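Local coordinates for tryptophan decarboxylase 1 (Oryza sativa subsp. japonica, PDB 6KHP) that catalyses the pyridoxal 5'-phosphate-dependent decarboxylation of L-tryptophan to tryptamine, and of 5-hydroxy-L-tryptophan to serotonin, in serotonin biosynthesis, at the interface of chains A and B. Sequence-based numbering; all coordinates share one arbitrary frame. Chains: chain A/B, Tryptophan decarboxylase 1.

Contact 1: the interface of chains A and B. Residues chain A 144-145, 148-149; chain B 68-70.
One face of the A:Trp145 indole is overlain by the B:Ser69-B:Pro70 backbone: B:Pro70 CA lies over the six-membered ring, 3.7 Å from A:Trp145 CD2, and the carbonyl carbon of B:Ser69 over the five-membered ring, both offset toward the rim. The proline ring continues toward the start of the side chain, its CD 3.7 Å from A:Trp145 CG, while its CG meets A:Met149 CG at 3.8 Å; the indole and the proline run past each other in opposite directions. Beside this CH-pi packing the carboxamide of A:Gln148, at the end of an extended chain (chi2 174°), bonds through both its ends. Its oxygen OE1 accepts from the hydroxyl OG of B:Ser69 at 2.8 Å, in the carbonyl plane, and its NE2 donates to the backbone O of B:Ala68 at 3.0 Å, nearly straight (170° at H). The same NE2 reaches back to the carboxylate OD2 of A:Asp144 at 2.7 Å, which fixes the amide's rotation. A water joins A:Asp144 OD2 to B:Ala68 O, closing a polar ring across the boundary. The patch holds a loop of one subunit against helix 133-149 of the other and contributes to assembly of the homodimer.

Contact 2: the interface of chains A and B. Residues chain A 202-203, 225-227; chain B 197-200.
B:Gly198, with a positive phi of 60° and a psi of -132°, turns the chain ahead of B:Val199 and presents the amide N of B:Val199 to A:Asp227, whose own backbone is extended. The carboxylate oxygen OD2 of A:Asp227 accepts that N-H at 3.0 Å. The bond is nearly straight at hydrogen, yet the donor arrives from above the carboxylate plane. Here CG of A:Asp227 stands opposite its own backbone N (chi1 -165°), a setting that carries the acid toward the B:Gly198-B:Val199 turn. The two side chains run antiparallel, alongside one another, and methyl CG2 of B:Val199 packs 3.7 Å from A:Asp227 CB. That methyl also meets the backbone of the short 3-10 helix 202-204, 3.7 Å from A:His203 CA, while the other branch, CG1, turns to the carbonyl O of A:Gly225 at 3.4 Å. B:Val199 is thus wedged between two stretches of chain A, CG2 touching both and CG1 facing the carbonyls of the A:Gly225 stretch, with its amide pinned alongside. The imidazole of A:His203 reaches B:Ala200 through its carbon CD2, 3.9 Å from B:Ala200 CA, a van der Waals contact. This part of the homodimer interface is a valine seated among backbone and side-chain carbons, with a polar clasp beside it. A water completes the clasp, lying 2.6 Å from A:Asp227 OD2 and 3.1 Å from the backbone O of B:Asp197.

Contact 3: the interface of chains A and B. Residues chain A 95, 106, 336-337; chain B 123, 125, 381-383.
A:Trp95 and B:Val125 meet at about a right angle: the valine lies over one face of the indole, with methyl CG2 above the six-membered ring, 3.7 Å from its centroid, and the backbone N of B:Val125 above the same face. An alanine in place of A:Trp95 would remove that face and is likely to leave B:Val125 without its aromatic cover, opening a gap beside the loop that carries it. A:Leu336 crosses B:Val125 and B:Asn123 at similarly steep angles, CD2 turned to the valine methyl and CD1 to the asparagine amide. With CG swung away from its backbone N (chi1 -155°), B:Asn123 spreads its carboxamide between two stretches of chain A. OD1 takes the backbone N-H of A:Leu336 on a lone pair at 3.1 Å, and ND2 donates to A:Ser106 O at 3.1 Å from above the carbonyl plane. The hydroxyl OG of A:Ser106 answers with a bond to the backbone O of B:Asn123 at 2.9 Å. These loops join the subunits of the homodimer next to B:Gly381, a pyridoxal 5'-phosphate-binding residue. A:Asp337 and B:Arg383 have their carboxylate and guanidinium planes 82° apart, and the acid uses the syn lone pair of OD1 for the backbone N of B:Arg383, not for its guanidinium. The guanidinium of B:Arg383 turns to the backbone of A:Leu336, NH1 donating to its O at 2.7 Å in the carbonyl plane.

Contact 4: the interface of chains A and B. Residues chain A 38-39, 41-42; chain B 30-31, 34-35.
Charge pairing centres on B:Arg31, which grips A:Asp39 end-on: NH2 and NH1 both donate to the one carboxylate oxygen OD1, at 2.9 Å from NH2 and 3.3 Å from NH1. NH2 takes the anti lone pair, away from the other oxygen, and the carboxylate and guanidinium planes lie 14° apart, so this salt bridge is nearly flat. A further hydrogen bond runs from NH2 of B:Arg31 to the hydroxyl OG of A:Ser42 at 3.0 Å, also close to the guanidinium plane and almost straight; NE adds a weak one. A:Asp39 and A:Ser42, one helical turn apart, therefore share the arginine's NH2. The arginine chain bends at chi2 and again at chi3 (-45°) to turn its flat end toward this pair. A leucine in place of B:Arg31 would probably leave the A:Asp39 carboxylate without its charge partner and A:Ser42 OG without its donor across the interface.

Apolar packing flanks the polar grip. A:Val38 CG1 lies over one face of the guanidinium, toward its rim. The same A:Val38 CG1 is 3.8 Å from the imidazole carbon CE1 of B:His35. The other methyl, A:Val38 CG2, packs on B:Leu34 CB at 3.8 Å, the two side chains pointing opposite ways. Further on, A:Ile41 CG2 meets B:Val30 CG1 at 4.0 Å, and A:Ile41 CD1 approaches B:Leu34 CD1. All the residues belong to helix 27-47 of their own chain, so the N-terminal helices of the two subunits pack directly on each other in the homodimer.

Contact 1: the interface of chains A and B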
ATOM      1  N   ASP A 144     -28.846  36.770  -4.803  1.00 32.65           N
ATOM      2  CA  ASP A 144     -29.499  37.911  -5.430  1.00 31.94           C
ATOM      3  C   ASP A 144     -29.049  38.092  -6.876  1.00 33.18           C
ATOM      4  O   ASP A 144     -29.879  38.365  -7.756  1.00 31.62           O
ATOM      5  CB  ASP A 144     -29.225  39.174  -4.624  1.00 35.52           C
ATOM      6  CG  ASP A 144     -30.267  40.223  -4.864  1.00 42.99           C
ATOM      7  OD1 ASP A 144     -31.322  40.160  -4.195  1.00 52.52           O
ATOM      8  OD2 ASP A 144     -30.041  41.082  -5.748  1.00 40.77           O
ATOM      9  N   TRP A 145     -27.739  37.956  -7.140  1.00 27.24           N
ATOM     10  CA  TRP A 145     -27.242  38.091  -8.508  1.00 28.37           C
ATOM     11  C   TRP A 145     -27.855  37.046  -9.427  1.00 28.52           C
ATOM     12  O   TRP A 145     -28.200  37.351 -10.574  1.00 29.73           O
ATOM     13  CB  TRP A 145     -25.720  37.961  -8.562  1.00 26.89           C
ATOM     14  CG  TRP A 145     -24.930  39.165  -8.168  1.00 30.76           C
ATOM     15  CD1 TRP A 145     -25.379  40.291  -7.520  1.00 29.41           C
ATOM     16  CD2 TRP A 145     -23.519  39.349  -8.365  1.00 26.50           C
ATOM     17  NE1 TRP A 145     -24.328  41.169  -7.318  1.00 28.01           N
ATOM     18  CE2 TRP A 145     -23.181  40.612  -7.832  1.00 29.57           C
ATOM     19  CE3 TRP A 145     -22.515  38.580  -8.965  1.00 26.53           C
ATOM     20  CZ2 TRP A 145     -21.878  41.109  -7.867  1.00 29.66           C
ATOM     21  CZ3 TRP A 145     -21.212  39.086  -9.003  1.00 28.85           C
ATOM     22  CH2 TRP A 145     -20.910  40.330  -8.452  1.00 28.65           C
ATOM     23  N   GLN A 148     -31.352  37.794 -10.282  1.00 32.19           N
ATOM     24  CA  GLN A 148     -31.423  38.805 -11.337  1.00 32.78           C
ATOM     25  C   GLN A 148     -31.219  38.174 -12.711  1.00 35.54           C
ATOM     26  O   GLN A 148     -32.015  38.399 -13.634  1.00 36.37           O
ATOM     27  CB  GLN A 148     -30.395  39.915 -11.080  1.00 29.17           C
ATOM     28  CG  GLN A 148     -30.731  40.787  -9.873  1.00 31.87           C
ATOM     29  CD  GLN A 148     -29.635  41.789  -9.527  1.00 32.78           C
ATOM     30  OE1 GLN A 148     -29.176  42.537 -10.378  1.00 33.89           O
ATOM     31  NE2 GLN A 148     -29.217  41.802  -8.266  1.00 32.37           N
ATOM     32  N   MET A 149     -30.159  37.371 -12.862  1.00 31.91           N
ATOM     33  CA  MET A 149     -29.952  36.636 -14.109  1.00 35.30           C
ATOM     34  C   MET A 149     -31.186  35.821 -14.495  1.00 33.64           C
ATOM     35  O   MET A 149     -31.564  35.765 -15.672  1.00 30.98           O
ATOM     36  CB  MET A 149     -28.738  35.716 -13.981  1.00 31.20           C
ATOM     37  CG  MET A 149     -27.458  36.406 -13.538  1.00 33.63           C
ATOM     38  SD  MET A 149     -26.014  35.530 -14.176  1.00 33.10           S
ATOM     39  CE  MET A 149     -26.245  33.908 -13.458  1.00 33.79           C
TER
ATOM     40  N   ALA B  68     -24.221  45.931  -7.241  1.00 30.70           N
ATOM     41  CA  ALA B  68     -25.514  45.350  -6.903  1.00 36.36           C
ATOM     42  C   ALA B  68     -25.982  44.296  -7.904  1.00 34.23           C
ATOM     43  O   ALA B  68     -26.844  43.479  -7.561  1.00 36.32           O
ATOM     44  CB  ALA B  68     -26.568  46.456  -6.792  1.00 34.53           C
ATOM     45  N   SER B  69     -25.450  44.301  -9.123  1.00 30.34           N
ATOM     46  CA  SER B  69     -25.844  43.400 -10.189  1.00 32.12           C
ATOM     47  C   SER B  69     -24.644  42.622 -10.703  1.00 31.31           C
ATOM     48  O   SER B  69     -23.519  43.119 -10.665  1.00 32.02           O
ATOM     49  CB  SER B  69     -26.465  44.169 -11.356  1.00 26.78           C
ATOM     50  OG  SER B  69     -27.641  44.795 -10.910  1.00 38.44           O
ATOM     51  N   PRO B  70     -24.854  41.413 -11.210  1.00 32.02           N
ATOM     52  CA  PRO B  70     -23.754  40.663 -11.809  1.00 30.06           C
ATOM     53  C   PRO B  70     -23.205  41.410 -13.008  1.00 33.25           C
ATOM     54  O   PRO B  70     -23.964  42.074 -13.724  1.00 30.18           O
ATOM     55  CB  PRO B  70     -24.411  39.335 -12.221  1.00 29.11           C
ATOM     56  CG  PRO B  70     -25.879  39.662 -12.376  1.00 28.41           C
ATOM     57  CD  PRO B  70     -26.145  40.706 -11.315  1.00 27.84           C
TER
HETATM   58  O   HOH W   1     -27.595  42.808  -5.050  1.00 46.13           O

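Contact 2: the interface of chains A and B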
ATOM      1  N   LEU A 202     -51.314  13.837  10.583  1.00 36.89           N
ATOM      2  CA  LEU A 202     -50.371  13.755   9.470  1.00 38.13           C
ATOM      3  C   LEU A 202     -50.846  12.769   8.402  1.00 39.27           C
ATOM      4  O   LEU A 202     -50.643  13.003   7.204  1.00 36.73           O
ATOM      5  CB  LEU A 202     -48.979  13.378   9.987  1.00 35.65           C
ATOM      6  CG  LEU A 202     -47.779  13.541   9.037  1.00 42.99           C
ATOM      7  CD1 LEU A 202     -47.869  14.785   8.159  1.00 32.70           C
ATOM      8  CD2 LEU A 202     -46.452  13.547   9.805  1.00 36.98           C
ATOM      9  N   HIS A 203     -51.514  11.686   8.808  1.00 40.36           N
ATOM     10  CA  HIS A 203     -52.025  10.729   7.833  1.00 45.63           C
ATOM     11  C   HIS A 203     -53.130  11.311   6.962  1.00 42.59           C
ATOM     12  O   HIS A 203     -53.502  10.681   5.971  1.00 42.24           O
ATOM     13  CB  HIS A 203     -52.529   9.463   8.537  1.00 45.59           C
ATOM     14  CG  HIS A 203     -53.784   9.668   9.316  1.00 48.47           C
ATOM     15  ND1 HIS A 203     -55.018   9.815   8.715  1.00 56.47           N
ATOM     16  CD2 HIS A 203     -54.000   9.766  10.648  1.00 54.76           C
ATOM     17  CE1 HIS A 203     -55.940   9.997   9.645  1.00 55.23           C
ATOM     18  NE2 HIS A 203     -55.349   9.966  10.826  1.00 59.96           N
ATOM     19  N   GLY A 225     -42.495  12.474   6.904  1.00 33.33           N
ATOM     20  CA  GLY A 225     -43.588  11.814   7.586  1.00 30.92           C
ATOM     21  C   GLY A 225     -44.882  11.737   6.811  1.00 33.80           C
ATOM     22  O   GLY A 225     -45.900  11.320   7.378  1.00 36.88           O
ATOM     23  N   PHE A 226     -44.891  12.132   5.545  1.00 31.06           N
ATOM     24  CA  PHE A 226     -46.101  11.953   4.759  1.00 35.44           C
ATOM     25  C   PHE A 226     -46.381  10.469   4.585  1.00 39.58           C
ATOM     26  O   PHE A 226     -45.457   9.647   4.523  1.00 35.39           O
ATOM     27  CB  PHE A 226     -45.975  12.633   3.398  1.00 31.73           C
ATOM     28  CG  PHE A 226     -46.119  14.125   3.464  1.00 32.11           C
ATOM     29  CD1 PHE A 226     -47.375  14.712   3.477  1.00 29.71           C
ATOM     30  CD2 PHE A 226     -44.990  14.945   3.535  1.00 33.18           C
ATOM     31  CE1 PHE A 226     -47.516  16.093   3.547  1.00 30.28           C
ATOM     32  CE2 PHE A 226     -45.116  16.324   3.615  1.00 32.66           C
ATOM     33  CZ  PHE A 226     -46.385  16.904   3.613  1.00 33.02           C
ATOM     34  N   ASP A 227     -47.687  10.126   4.529  1.00 37.00           N
ATOM     35  CA  ASP A 227     -48.107   8.733   4.409  1.00 35.19           C
ATOM     36  C   ASP A 227     -47.917   8.256   2.976  1.00 35.55           C
ATOM     37  O   ASP A 227     -48.352   8.939   2.045  1.00 38.31           O
ATOM     38  CB  ASP A 227     -49.571   8.562   4.811  1.00 40.51           C
ATOM     39  CG  ASP A 227     -49.942   7.103   5.044  1.00 40.57           C
ATOM     40  OD1 ASP A 227     -49.924   6.306   4.076  1.00 39.98           O
ATOM     41  OD2 ASP A 227     -50.227   6.750   6.209  1.00 43.45           O
TER
ATOM     42  N   ASP B 197     -50.967   1.631  10.691  1.00 44.67           N
ATOM     43  CA  ASP B 197     -51.317   1.701   9.277  1.00 44.83           C
ATOM     44  C   ASP B 197     -50.677   2.962   8.714  1.00 43.34           C
ATOM     45  O   ASP B 197     -51.202   4.070   8.877  1.00 41.32           O
ATOM     46  CB  ASP B 197     -52.825   1.711   9.068  1.00 46.91           C
ATOM     47  CG  ASP B 197     -53.193   1.808   7.595  1.00 53.15           C
ATOM     48  OD1 ASP B 197     -52.352   1.401   6.764  1.00 54.93           O
ATOM     49  OD2 ASP B 197     -54.297   2.293   7.266  1.00 58.48           O
ATOM     50  N   GLY B 198     -49.544   2.792   8.041  1.00 43.28           N
ATOM     51  CA  GLY B 198     -48.807   3.947   7.560  1.00 38.51           C
ATOM     52  C   GLY B 198     -48.404   4.810   8.735  1.00 35.75           C
ATOM     53  O   GLY B 198     -47.915   4.314   9.754  1.00 33.23           O
ATOM     54  N   VAL B 199     -48.658   6.112   8.625  1.00 33.27           N
ATOM     55  CA  VAL B 199     -48.184   7.034   9.649  1.00 39.56           C
ATOM     56  C   VAL B 199     -49.295   7.305  10.655  1.00 40.00           C
ATOM     57  O   VAL B 199     -49.146   8.153  11.541  1.00 42.45           O
ATOM     58  CB  VAL B 199     -47.640   8.340   9.034  1.00 36.02           C
ATOM     59  CG1 VAL B 199     -46.508   8.033   8.044  1.00 34.45           C
ATOM     60  CG2 VAL B 199     -48.744   9.143   8.353  1.00 36.58           C
ATOM     61  N   ALA B 200     -50.393   6.549  10.559  1.00 38.27           N
ATOM     62  CA  ALA B 200     -51.547   6.801  11.417  1.00 39.55           C
ATOM     63  C   ALA B 200     -51.195   6.712  12.902  1.00 35.30           C
ATOM     64  O   ALA B 200     -51.743   7.468  13.712  1.00 40.89           O
ATOM     65  CB  ALA B 200     -52.688   5.837  11.064  1.00 38.20           C
TER
HETATM   66  O   HOH W   2     -52.594   5.650   6.622  1.00 48.42           O

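Contact 3: the interface of chains A and B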
ATOM      1  N   TRP A  95     -16.720  11.775 -15.064  1.00 27.12           N
ATOM      2  CA  TRP A  95     -17.710  12.811 -15.338  1.00 29.88           C
ATOM      3  C   TRP A  95     -17.131  13.957 -16.158  1.00 30.35           C
ATOM      4  O   TRP A  95     -17.843  14.551 -16.977  1.00 31.38           O
ATOM      5  CB  TRP A  95     -18.278  13.350 -14.030  1.00 31.87           C
ATOM      6  CG  TRP A  95     -19.216  12.402 -13.375  1.00 31.76           C
ATOM      7  CD1 TRP A  95     -18.890  11.243 -12.733  1.00 27.61           C
ATOM      8  CD2 TRP A  95     -20.642  12.530 -13.286  1.00 27.90           C
ATOM      9  NE1 TRP A  95     -20.028  10.635 -12.254  1.00 31.47           N
ATOM     10  CE2 TRP A  95     -21.117  11.403 -12.581  1.00 30.02           C
ATOM     11  CE3 TRP A  95     -21.562  13.477 -13.744  1.00 31.67           C
ATOM     12  CZ2 TRP A  95     -22.474  11.200 -12.318  1.00 31.57           C
ATOM     13  CZ3 TRP A  95     -22.916  13.274 -13.484  1.00 31.81           C
ATOM     14  CH2 TRP A  95     -23.354  12.144 -12.773  1.00 33.28           C
ATOM     15  N   SER A 106     -21.875  17.450 -14.960  1.00 31.02           N
ATOM     16  CA  SER A 106     -21.498  18.293 -13.828  1.00 31.20           C
ATOM     17  C   SER A 106     -20.563  19.376 -14.355  1.00 29.51           C
ATOM     18  O   SER A 106     -19.339  19.264 -14.286  1.00 30.96           O
ATOM     19  CB  SER A 106     -20.850  17.458 -12.731  1.00 28.62           C
ATOM     20  OG  SER A 106     -19.888  16.564 -13.277  1.00 32.82           O
ATOM     21  N   LEU A 336     -19.927  20.761  -7.544  1.00 26.92           N
ATOM     22  CA  LEU A 336     -20.721  20.287  -6.412  1.00 27.16           C
ATOM     23  C   LEU A 336     -20.023  20.616  -5.095  1.00 28.78           C
ATOM     24  O   LEU A 336     -18.790  20.587  -5.006  1.00 29.51           O
ATOM     25  CB  LEU A 336     -20.937  18.772  -6.504  1.00 29.11           C
ATOM     26  CG  LEU A 336     -21.978  18.194  -7.474  1.00 36.60           C
ATOM     27  CD1 LEU A 336     -21.465  18.177  -8.914  1.00 27.67           C
ATOM     28  CD2 LEU A 336     -22.446  16.798  -7.027  1.00 33.18           C
ATOM     29  N   ASP A 337     -20.800  20.914  -4.050  1.00 28.38           N
ATOM     30  CA  ASP A 337     -22.253  20.977  -4.046  1.00 31.84           C
ATOM     31  C   ASP A 337     -22.701  22.426  -4.200  1.00 32.59           C
ATOM     32  O   ASP A 337     -22.074  23.316  -3.645  1.00 28.05           O
ATOM     33  CB  ASP A 337     -22.832  20.408  -2.736  1.00 29.47           C
ATOM     34  CG  ASP A 337     -22.234  19.061  -2.348  1.00 32.27           C
ATOM     35  OD1 ASP A 337     -22.028  18.208  -3.231  1.00 30.10           O
ATOM     36  OD2 ASP A 337     -21.981  18.853  -1.137  1.00 35.84           O
TER
ATOM     37  N   ASN B 123     -14.960  16.273  -9.916  1.00 28.69           N
ATOM     38  CA  ASN B 123     -16.367  16.676  -9.878  1.00 29.88           C
ATOM     39  C   ASN B 123     -17.313  15.545 -10.284  1.00 32.55           C
ATOM     40  O   ASN B 123     -18.219  15.724 -11.105  1.00 30.23           O
ATOM     41  CB  ASN B 123     -16.591  17.908 -10.750  1.00 29.81           C
ATOM     42  CG  ASN B 123     -17.787  18.706 -10.303  1.00 29.94           C
ATOM     43  OD1 ASN B 123     -18.066  18.814  -9.105  1.00 26.67           O
ATOM     44  ND2 ASN B 123     -18.513  19.255 -11.258  1.00 25.66           N
ATOM     45  N   VAL B 125     -20.240  12.617  -9.377  1.00 33.41           N
ATOM     46  CA  VAL B 125     -21.447  12.465  -8.572  1.00 33.39           C
ATOM     47  C   VAL B 125     -21.637  10.975  -8.340  1.00 36.19           C
ATOM     48  O   VAL B 125     -21.906  10.228  -9.287  1.00 40.82           O
ATOM     49  CB  VAL B 125     -22.677  13.067  -9.261  1.00 33.86           C
ATOM     50  CG1 VAL B 125     -23.779  13.301  -8.250  1.00 34.44           C
ATOM     51  CG2 VAL B 125     -22.303  14.364 -10.000  1.00 31.09           C
ATOM     52  N   GLY B 381     -26.551  11.922  -4.414  1.00 46.85           N
ATOM     53  CA  GLY B 381     -26.194  12.855  -5.458  1.00 47.85           C
ATOM     54  C   GLY B 381     -25.417  14.033  -4.905  1.00 52.58           C
ATOM     55  O   GLY B 381     -25.879  15.179  -4.990  1.00 54.74           O
ATOM     56  N   ARG B 382     -24.241  13.765  -4.331  1.00 42.07           N
ATOM     57  CA  ARG B 382     -23.373  14.820  -3.820  1.00 39.95           C
ATOM     58  C   ARG B 382     -21.912  14.417  -4.042  1.00 42.18           C
ATOM     59  O   ARG B 382     -21.608  13.327  -4.549  1.00 38.91           O
ATOM     60  CB  ARG B 382     -23.690  15.133  -2.346  1.00 40.04           C
ATOM     61  CG  ARG B 382     -23.859  13.902  -1.446  1.00 41.10           C
ATOM     62  CD  ARG B 382     -22.535  13.186  -1.201  1.00 37.64           C
ATOM     63  NE  ARG B 382     -22.686  12.013  -0.349  1.00 41.89           N
ATOM     64  CZ  ARG B 382     -21.683  11.232   0.047  1.00 36.65           C
ATOM     65  NH1 ARG B 382     -20.432  11.496  -0.329  1.00 35.22           N
ATOM     66  NH2 ARG B 382     -21.936  10.185   0.817  1.00 30.04           N
ATOM     67  N   ARG B 383     -21.002  15.304  -3.638  1.00 41.08           N
ATOM     68  CA  ARG B 383     -19.615  15.213  -4.077  1.00 34.44           C
ATOM     69  C   ARG B 383     -18.861  14.096  -3.365  1.00 30.86           C
ATOM     70  O   ARG B 383     -19.327  13.482  -2.404  1.00 33.00           O
ATOM     71  CB  ARG B 383     -18.885  16.535  -3.858  1.00 32.45           C
ATOM     72  CG  ARG B 383     -18.931  17.069  -2.435  1.00 30.83           C
ATOM     73  CD  ARG B 383     -18.309  18.449  -2.408  1.00 29.50           C
ATOM     74  NE  ARG B 383     -16.858  18.344  -2.381  1.00 30.07           N
ATOM     75  CZ  ARG B 383     -16.022  19.154  -3.016  1.00 33.40           C
ATOM     76  NH1 ARG B 383     -16.483  20.164  -3.750  1.00 36.83           N
ATOM     77  NH2 ARG B 383     -14.712  18.960  -2.895  1.00 34.28           N
TER

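Contact 4: the interface of chains A and B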
ATOM      1  N   VAL A  38      -2.512  20.677  -8.028  1.00 29.32           N
ATOM      2  CA  VAL A  38      -2.786  21.431  -9.252  1.00 28.40           C
ATOM      3  C   VAL A  38      -2.141  20.749 -10.455  1.00 31.13           C
ATOM      4  O   VAL A  38      -2.740  20.676 -11.540  1.00 28.75           O
ATOM      5  CB  VAL A  38      -2.306  22.892  -9.102  1.00 28.61           C
ATOM      6  CG1 VAL A  38      -2.403  23.643 -10.423  1.00 26.03           C
ATOM      7  CG2 VAL A  38      -3.099  23.612  -8.006  1.00 25.85           C
ATOM      8  N   ASP A  39      -0.914  20.232 -10.282  1.00 28.81           N
ATOM      9  CA  ASP A  39      -0.261  19.475 -11.353  1.00 31.03           C
ATOM     10  C   ASP A  39      -1.093  18.256 -11.753  1.00 33.16           C
ATOM     11  O   ASP A  39      -1.277  17.981 -12.945  1.00 33.02           O
ATOM     12  CB  ASP A  39       1.143  19.036 -10.920  1.00 31.54           C
ATOM     13  CG  ASP A  39       2.158  20.181 -10.920  1.00 32.48           C
ATOM     14  OD1 ASP A  39       1.885  21.276 -11.476  1.00 34.76           O
ATOM     15  OD2 ASP A  39       3.244  19.975 -10.345  1.00 38.46           O
ATOM     16  N   ILE A  41      -4.334  17.953 -11.430  1.00 30.45           N
ATOM     17  CA  ILE A  41      -5.536  18.448 -12.100  1.00 34.52           C
ATOM     18  C   ILE A  41      -5.217  18.832 -13.538  1.00 31.03           C
ATOM     19  O   ILE A  41      -5.963  18.498 -14.464  1.00 31.23           O
ATOM     20  CB  ILE A  41      -6.134  19.633 -11.312  1.00 30.86           C
ATOM     21  CG1 ILE A  41      -6.724  19.153  -9.987  1.00 25.94           C
ATOM     22  CG2 ILE A  41      -7.173  20.328 -12.131  1.00 26.55           C
ATOM     23  CD1 ILE A  41      -7.090  20.273  -9.041  1.00 25.31           C
ATOM     24  N   SER A  42      -4.092  19.521 -13.745  1.00 32.61           N
ATOM     25  CA  SER A  42      -3.665  19.889 -15.093  1.00 37.39           C
ATOM     26  C   SER A  42      -3.512  18.658 -15.977  1.00 34.85           C
ATOM     27  O   SER A  42      -4.068  18.601 -17.079  1.00 33.06           O
ATOM     28  CB  SER A  42      -2.338  20.655 -15.029  1.00 35.12           C
ATOM     29  OG  SER A  42      -2.546  22.029 -14.784  1.00 40.06           O
TER
ATOM     30  N   VAL B  30      -6.919  27.208 -15.712  1.00 29.18           N
ATOM     31  CA  VAL B  30      -6.940  26.278 -14.583  1.00 27.90           C
ATOM     32  C   VAL B  30      -5.678  26.439 -13.746  1.00 31.26           C
ATOM     33  O   VAL B  30      -5.733  26.548 -12.512  1.00 29.57           O
ATOM     34  CB  VAL B  30      -7.113  24.830 -15.079  1.00 29.41           C
ATOM     35  CG1 VAL B  30      -6.787  23.835 -13.946  1.00 28.08           C
ATOM     36  CG2 VAL B  30      -8.533  24.611 -15.605  1.00 26.13           C
ATOM     37  N   ARG B  31      -4.526  26.505 -14.415  1.00 30.45           N
ATOM     38  CA  ARG B  31      -3.248  26.613 -13.719  1.00 31.70           C
ATOM     39  C   ARG B  31      -3.061  27.998 -13.100  1.00 29.03           C
ATOM     40  O   ARG B  31      -2.623  28.118 -11.952  1.00 31.03           O
ATOM     41  CB  ARG B  31      -2.124  26.272 -14.701  1.00 33.74           C
ATOM     42  CG  ARG B  31      -0.746  26.808 -14.378  1.00 41.53           C
ATOM     43  CD  ARG B  31       0.313  25.812 -14.887  1.00 47.62           C
ATOM     44  NE  ARG B  31      -0.080  24.450 -14.514  1.00 53.04           N
ATOM     45  CZ  ARG B  31       0.538  23.705 -13.598  1.00 47.78           C
ATOM     46  NH1 ARG B  31       1.620  24.164 -12.971  1.00 49.36           N
ATOM     47  NH2 ARG B  31       0.083  22.488 -13.325  1.00 38.99           N
ATOM     48  N   LEU B  34      -5.751  28.595 -10.168  1.00 27.16           N
ATOM     49  CA  LEU B  34      -5.458  27.805  -8.979  1.00 28.67           C
ATOM     50  C   LEU B  34      -4.170  28.274  -8.308  1.00 31.51           C
ATOM     51  O   LEU B  34      -4.079  28.285  -7.072  1.00 31.14           O
ATOM     52  CB  LEU B  34      -5.388  26.316  -9.339  1.00 28.53           C
ATOM     53  CG  LEU B  34      -6.743  25.767  -9.784  1.00 27.44           C
ATOM     54  CD1 LEU B  34      -6.722  24.260  -9.968  1.00 26.35           C
ATOM     55  CD2 LEU B  34      -7.844  26.191  -8.825  1.00 23.34           C
ATOM     56  N   HIS B  35      -3.165  28.668  -9.102  1.00 27.70           N
ATOM     57  CA  HIS B  35      -1.920  29.158  -8.514  1.00 32.71           C
ATOM     58  C   HIS B  35      -2.161  30.430  -7.717  1.00 27.65           C
ATOM     59  O   HIS B  35      -1.574  30.619  -6.646  1.00 31.15           O
ATOM     60  CB  HIS B  35      -0.868  29.413  -9.600  1.00 28.72           C
ATOM     61  CG  HIS B  35      -0.175  28.177 -10.073  1.00 36.92           C
ATOM     62  ND1 HIS B  35      -0.259  26.972  -9.403  1.00 42.79           N
ATOM     63  CD2 HIS B  35       0.615  27.953 -11.150  1.00 43.57           C
ATOM     64  CE1 HIS B  35       0.447  26.059 -10.050  1.00 37.66           C
ATOM     65  NE2 HIS B  35       0.990  26.630 -11.110  1.00 44.25           N
TER

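The four contacts are spread along one two-fold symmetric interface, and each recurs with the chains exchanged. Contact 4, between the N-terminal helices, is about 19 Å from contact 3 and 29 Å from contact 1, measured between centres of C-alpha atoms; contacts 1 and 3 are about 25 Å apart. Contact 2 stands at the far end, about 52 Å from contact 4. No residue is shared: contact 4 pairs two helices, contact 1 a helix with a loop, and contacts 2 and 3 mainly loops. Such wide spacing suggests a homodimer clamped at several points, with contact 3 beside the cofactor-binding loop.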